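Local structure of putative RNase YutE (Bacillus subtilis subsp. subtilis str. 168, 1YLM) at residues A[22-27]-A[114-119]; A[41-46]-A[98-103]. The protein is a HepT-family homodimeric protein, probably an RNase that serves as the toxin of a putative type VII toxin-antitoxin pair and is probably neutralized by YutD. One frame throughout, in Å; residues are numbered along the deposited sequence.

How the interactions relate
Following the chain from the N terminus, helix 6-23 ends in 22-27, the first half of interaction 1, and 41-46 on the long helix 32-59 opens interaction 2. Interaction 2 closes first, after 51 intervening residues, when 98-103 at the end of the short helix 96-100 returns to helix 32-59. Interaction 1 closes later, where the end of helix 108-117 meets 22-27, so the shorter loop lies wholly within the longer one and the two do not cross. I115 of interaction 1 packs on G42 and L45 of interaction 2, so the two contacts meet on helix 32-59. Both contacts also touch the second subunit of the homodimer.

Interaction 1 of 2, residues A[22-27]-A[114-119]; sequences LFDSQT and LIKAHQ
F23, in the last turn of helix 6-23, directs its ring at I115: chi1 of 174° sets CG anti to the backbone N, carrying the ring toward the end of helix 108-117. There I115 CG2 makes a close CH-pi contact over the ring centre, 3.4 Å from the centroid and 12° off the normal. K116 lays its CD obliquely against the ring, 3.8 Å from F23 CE2. The amide of Q119 arrives at the ring edge, with OE1 3.4 Å from F23 CE2 and its plane standing steeply to the ring.

At D24 the backbone leaves the helical conformation, and its carboxylate takes up the other end of the same amide. Q119 NE2 donates to D24 OD1 over 2.8 Å, the N-H pointing at the oxygen at 160°. The acceptor lies in the plane of the amide, whereas the donor sits well above the carboxylate plane. K116 NZ adds a long salt bridge of 3.7 Å to D24 OD1. D24 and K116, both exposed, form a polar fringe beside the buried F23 ring, while Q119 is buried.

The contact thus joins the C-terminal end of helix 6-23 to the end of helix 108-117 and, through Q119, to the start of helix 119-137. Y112 also meets the F23 ring, L38 of helix 32-59 touches both F23 and I115, and L92 of helix 83-93 packs on I115.

Interaction 2 of 2, residues A[41-46]-A[98-103]; sequences IGHLLI and TLVQQY
L99 and V100, at the end of the short helix 96-100, make a buried, apolar contact with G42, H43 and I46 on the long helix 32-59 of the HepT-like fold. Segment 98-103 holds six of the eight residues of the RX(4)HXY motif, assigned by similarity, which runs from R96, the probable active-site residue, to Y103; of these, L99 and V100 make the contact. Here Q101 occupies the histidine position of that motif.

A single methyl, L99 CD1, meets the long helix at three points. It approaches H43 N to 3.6 Å and G42 C to 3.9 Å, pressing on the backbone where glycine contributes no side chain. Its third neighbour is I46 CD1, 4.0 Å away, the two side chains crossing obliquely. A chi1 of -177° sets H43 CG anti to the backbone N, turning the imidazole out toward V100, whose CG1 rests over one ring face, displaced toward the rim. It lies 3.8 Å from the centroid, 26° off the normal, and comes nearest at H43 NE2, 3.5 Å away.

The H43 ring also meets H43 of the second subunit; L99 O is hydrogen-bonded to R40, and Y103 OH to D51, both of that subunit. The two segments themselves meet entirely through methyl, ring and backbone contacts. Their fit therefore rests on shape and dispersion: the packing holds helix 96-100, which carries R96, against helix 32-59, where I46 also touches R96.

Interaction 1 of 2, residues A[22-27]-A[114-119]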
loop_
_atom_site.group_PDB
_atom_site.type_symbol
_atom_site.label_atom_id
_atom_site.label_comp_id
_atom_site.label_asym_id
_atom_site.label_seq_id
_atom_site.Cartn_x
_atom_site.Cartn_y
_atom_site.Cartn_z
ATOM N N LEU A 22 -2.365 -16.701 6.863
ATOM C CA LEU A 22 -3.711 -16.171 6.675
ATOM C C LEU A 22 -4.171 -16.425 5.248
ATOM O O LEU A 22 -5.329 -16.800 5.025
ATOM C CB LEU A 22 -3.764 -14.680 7.024
ATOM C CG LEU A 22 -3.615 -14.351 8.511
ATOM C CD1 LEU A 22 -3.629 -12.847 8.758
ATOM C CD2 LEU A 22 -4.715 -15.040 9.339
ATOM N N PHE A 23 -3.253 -16.276 4.291
ATOM C CA PHE A 23 -3.557 -16.583 2.893
ATOM C C PHE A 23 -3.965 -18.044 2.764
ATOM O O PHE A 23 -4.889 -18.380 2.030
ATOM C CB PHE A 23 -2.368 -16.296 1.967
ATOM C CG PHE A 23 -2.605 -16.730 0.546
ATOM C CD1 PHE A 23 -3.427 -15.980 -0.289
ATOM C CD2 PHE A 23 -2.049 -17.911 0.059
ATOM C CE1 PHE A 23 -3.676 -16.386 -1.609
ATOM C CE2 PHE A 23 -2.285 -18.326 -1.260
ATOM C CZ PHE A 23 -3.101 -17.556 -2.092
ATOM N N ASP A 24 -3.281 -18.912 3.491
ATOM C CA ASP A 24 -3.533 -20.334 3.367
ATOM C C ASP A 24 -4.788 -20.769 4.146
ATOM O O ASP A 24 -5.101 -21.948 4.184
ATOM C CB ASP A 24 -2.286 -21.118 3.791
ATOM C CG ASP A 24 -2.304 -22.550 3.306
ATOM O OD1 ASP A 24 -2.408 -22.784 2.077
ATOM O OD2 ASP A 24 -2.217 -23.443 4.170
ATOM N N SER A 25 -5.520 -19.800 4.707
ATOM C CA SER A 25 -6.695 -20.037 5.562
ATOM C C SER A 25 -8.011 -20.201 4.792
ATOM O O SER A 25 -8.100 -19.865 3.603
ATOM C CB SER A 25 -6.854 -18.893 6.580
ATOM O OG SER A 25 -7.490 -17.750 6.000
ATOM N N GLN A 26 -9.042 -20.682 5.490
ATOM C CA GLN A 26 -10.362 -20.923 4.869
ATOM C C GLN A 26 -11.252 -19.663 4.847
ATOM O O GLN A 26 -12.171 -19.530 5.658
ATOM C CB GLN A 26 -11.087 -22.103 5.548
ATOM C CG GLN A 26 -10.191 -22.972 6.434
ATOM C CD GLN A 26 -10.337 -24.466 6.178
ATOM O OE1 GLN A 26 -9.867 -24.982 5.162
ATOM N NE2 GLN A 26 -10.962 -25.172 7.120
ATOM N N THR A 27 -10.940 -18.747 3.923
ATOM C CA THR A 27 -11.687 -17.499 3.641
ATOM C C THR A 27 -12.260 -17.823 2.249
ATOM O O THR A 27 -11.495 -18.293 1.403
ATOM C CB THR A 27 -10.714 -16.315 3.696
ATOM O OG1 THR A 27 -10.010 -16.367 4.949
ATOM C CG2 THR A 27 -11.435 -15.006 3.605
ATOM N N LEU A 114 -1.882 -15.703 -8.616
ATOM C CA LEU A 114 -0.460 -15.392 -8.568
ATOM C C LEU A 114 0.221 -15.914 -7.305
ATOM O O LEU A 114 1.245 -16.625 -7.380
ATOM C CB LEU A 114 -0.280 -13.875 -8.725
ATOM C CG LEU A 114 1.063 -13.314 -9.130
ATOM C CD1 LEU A 114 1.579 -13.978 -10.404
ATOM C CD2 LEU A 114 0.923 -11.786 -9.281
ATOM N N ILE A 115 -0.360 -15.596 -6.152
ATOM C CA ILE A 115 0.163 -16.039 -4.871
ATOM C C ILE A 115 0.123 -17.569 -4.773
ATOM O O ILE A 115 1.104 -18.192 -4.356
ATOM C CB ILE A 115 -0.616 -15.383 -3.695
ATOM C CG1 ILE A 115 -0.523 -13.846 -3.790
ATOM C CG2 ILE A 115 -0.102 -15.886 -2.346
ATOM C CD1 ILE A 115 -1.367 -13.086 -2.770
ATOM N N LYS A 116 -0.998 -18.164 -5.185
ATOM C CA LYS A 116 -1.146 -19.621 -5.129
ATOM C C LYS A 116 -0.079 -20.312 -5.963
ATOM O O LYS A 116 0.564 -21.262 -5.498
ATOM C CB LYS A 116 -2.555 -20.082 -5.548
ATOM C CG LYS A 116 -2.950 -21.427 -4.913
ATOM C CD LYS A 116 -3.391 -21.203 -3.457
ATOM C CE LYS A 116 -3.403 -22.467 -2.621
ATOM N NZ LYS A 116 -3.887 -22.158 -1.234
ATOM N N ALA A 117 0.138 -19.797 -7.170
ATOM C CA ALA A 117 1.105 -20.364 -8.109
ATOM C C ALA A 117 2.527 -20.390 -7.545
ATOM O O ALA A 117 3.330 -21.235 -7.927
ATOM C CB ALA A 117 1.076 -19.594 -9.411
ATOM N N HIS A 118 2.843 -19.442 -6.666
ATOM C CA HIS A 118 4.202 -19.321 -6.124
ATOM C C HIS A 118 4.241 -19.539 -4.624
ATOM O O HIS A 118 5.153 -19.074 -3.951
ATOM C CB HIS A 118 4.808 -17.969 -6.532
ATOM C CG HIS A 118 4.713 -17.701 -8.007
ATOM N ND1 HIS A 118 5.242 -18.559 -8.950
ATOM C CD2 HIS A 118 4.110 -16.707 -8.702
ATOM C CE1 HIS A 118 4.997 -18.088 -10.162
ATOM N NE2 HIS A 118 4.307 -16.967 -10.041
ATOM N N GLN A 119 3.264 -20.278 -4.099
ATOM C CA GLN A 119 3.134 -20.418 -2.659
ATOM C C GLN A 119 4.332 -21.152 -2.036
ATOM O O GLN A 119 4.808 -20.760 -0.974
ATOM C CB GLN A 119 1.799 -21.078 -2.289
ATOM C CG GLN A 119 1.480 -20.989 -0.798
ATOM C CD GLN A 119 0.069 -21.400 -0.462
ATOM O OE1 GLN A 119 -0.813 -21.375 -1.312
ATOM N NE2 GLN A 119 -0.154 -21.773 0.793
#

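Interaction 2 of 2, residues A[41-46]-A[98-103]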
loop_
_atom_site.group_PDB
_atom_site.type_symbol
_atom_site.label_atom_id
_atom_site.label_comp_id
_atom_site.label_asym_id
_atom_site.label_seq_id
_atom_site.Cartn_x
_atom_site.Cartn_y
_atom_site.Cartn_z
ATOM N N ILE A 41 -2.833 -8.501 1.880
ATOM C CA ILE A 41 -1.887 -9.610 2.005
ATOM C C ILE A 41 -0.830 -9.572 0.882
ATOM O O ILE A 41 0.383 -9.659 1.160
ATOM C CB ILE A 41 -2.601 -10.992 2.009
ATOM C CG1 ILE A 41 -3.391 -11.181 3.318
ATOM C CG2 ILE A 41 -1.562 -12.112 1.826
ATOM C CD1 ILE A 41 -4.292 -12.400 3.298
ATOM N N GLY A 42 -1.287 -9.460 -0.365
ATOM C CA GLY A 42 -0.376 -9.355 -1.527
ATOM C C GLY A 42 0.651 -8.245 -1.368
ATOM O O GLY A 42 1.872 -8.468 -1.538
ATOM N N HIS A 43 0.166 -7.062 -0.996
ATOM C CA HIS A 43 1.004 -5.881 -0.761
ATOM C C HIS A 43 2.032 -6.184 0.331
ATOM O O HIS A 43 3.245 -5.988 0.126
ATOM C CB HIS A 43 0.129 -4.676 -0.393
ATOM C CG HIS A 43 0.891 -3.398 -0.214
ATOM N ND1 HIS A 43 0.315 -2.259 0.309
ATOM C CD2 HIS A 43 2.175 -3.071 -0.506
ATOM C CE1 HIS A 43 1.210 -1.285 0.329
ATOM N NE2 HIS A 43 2.356 -1.762 -0.130
ATOM N N LEU A 44 1.549 -6.691 1.474
ATOM C CA LEU A 44 2.447 -7.023 2.596
ATOM C C LEU A 44 3.510 -8.074 2.262
ATOM O O LEU A 44 4.667 -7.910 2.657
ATOM C CB LEU A 44 1.653 -7.406 3.846
ATOM C CG LEU A 44 0.778 -6.276 4.419
ATOM C CD1 LEU A 44 -0.092 -6.800 5.562
ATOM C CD2 LEU A 44 1.608 -5.049 4.850
ATOM N N LEU A 45 3.126 -9.145 1.565
ATOM C CA LEU A 45 4.084 -10.186 1.155
ATOM C C LEU A 45 5.218 -9.571 0.319
ATOM O O LEU A 45 6.408 -9.793 0.588
ATOM C CB LEU A 45 3.375 -11.307 0.366
ATOM C CG LEU A 45 2.343 -12.168 1.109
ATOM C CD1 LEU A 45 1.704 -13.189 0.164
ATOM C CD2 LEU A 45 2.967 -12.849 2.329
ATOM N N ILE A 46 4.835 -8.775 -0.678
ATOM C CA ILE A 46 5.791 -8.093 -1.574
ATOM C C ILE A 46 6.734 -7.158 -0.791
ATOM O O ILE A 46 7.963 -7.220 -0.960
ATOM C CB ILE A 46 5.050 -7.294 -2.699
ATOM C CG1 ILE A 46 4.332 -8.272 -3.652
ATOM C CG2 ILE A 46 6.056 -6.416 -3.466
ATOM C CD1 ILE A 46 3.324 -7.620 -4.627
ATOM N N THR A 98 0.501 -2.323 -9.539
ATOM C CA THR A 98 -0.958 -2.406 -9.543
ATOM C C THR A 98 -1.537 -2.180 -8.146
ATOM O O THR A 98 -2.520 -1.447 -7.975
ATOM C CB THR A 98 -1.448 -3.753 -10.120
ATOM O OG1 THR A 98 -0.971 -3.879 -11.473
ATOM C CG2 THR A 98 -2.974 -3.803 -10.118
ATOM N N LEU A 99 -0.915 -2.793 -7.145
ATOM C CA LEU A 99 -1.411 -2.681 -5.768
ATOM C C LEU A 99 -1.228 -1.302 -5.151
ATOM O O LEU A 99 -2.103 -0.843 -4.409
ATOM C CB LEU A 99 -0.774 -3.755 -4.884
ATOM C CG LEU A 99 -1.348 -5.157 -5.103
ATOM C CD1 LEU A 99 -0.410 -6.195 -4.479
ATOM C CD2 LEU A 99 -2.765 -5.285 -4.517
ATOM N N VAL A 100 -0.109 -0.635 -5.465
ATOM C CA VAL A 100 0.244 0.622 -4.778
ATOM C C VAL A 100 0.011 1.895 -5.593
ATOM O O VAL A 100 -0.171 2.973 -5.023
ATOM C CB VAL A 100 1.698 0.608 -4.232
ATOM C CG1 VAL A 100 1.940 -0.664 -3.413
ATOM C CG2 VAL A 100 2.703 0.739 -5.352
ATOM N N GLN A 101 0.041 1.771 -6.913
ATOM C CA GLN A 101 -0.049 2.931 -7.788
ATOM C C GLN A 101 -1.283 2.896 -8.697
ATOM O O GLN A 101 -1.994 3.895 -8.803
ATOM C CB GLN A 101 1.232 3.048 -8.611
ATOM C CG GLN A 101 1.335 4.322 -9.418
ATOM C CD GLN A 101 2.567 4.327 -10.299
ATOM O OE1 GLN A 101 3.653 3.936 -9.864
ATOM N NE2 GLN A 101 2.408 4.757 -11.548
ATOM N N GLN A 102 -1.534 1.760 -9.341
ATOM C CA GLN A 102 -2.659 1.638 -10.272
ATOM C C GLN A 102 -3.766 0.793 -9.643
ATOM O O GLN A 102 -4.248 -0.194 -10.215
ATOM C CB GLN A 102 -2.193 1.062 -11.625
ATOM C CG GLN A 102 -1.189 1.961 -12.384
ATOM C CD GLN A 102 -0.539 1.257 -13.581
ATOM O OE1 GLN A 102 -0.478 0.030 -13.645
ATOM N NE2 GLN A 102 -0.028 2.045 -14.520
ATOM N N TYR A 103 -4.183 1.217 -8.457
ATOM C CA TYR A 103 -5.053 0.412 -7.615
ATOM C C TYR A 103 -6.480 0.285 -8.160
ATOM O O TYR A 103 -7.190 -0.645 -7.783
ATOM C CB TYR A 103 -5.051 0.945 -6.178
ATOM C CG TYR A 103 -5.254 2.437 -6.103
ATOM C CD1 TYR A 103 -6.544 2.995 -6.158
ATOM C CD2 TYR A 103 -4.159 3.297 -5.986
ATOM C CE1 TYR A 103 -6.730 4.381 -6.094
ATOM C CE2 TYR A 103 -4.329 4.670 -5.930
ATOM C CZ TYR A 103 -5.616 5.204 -5.979
ATOM O OH TYR A 103 -5.763 6.567 -5.901
#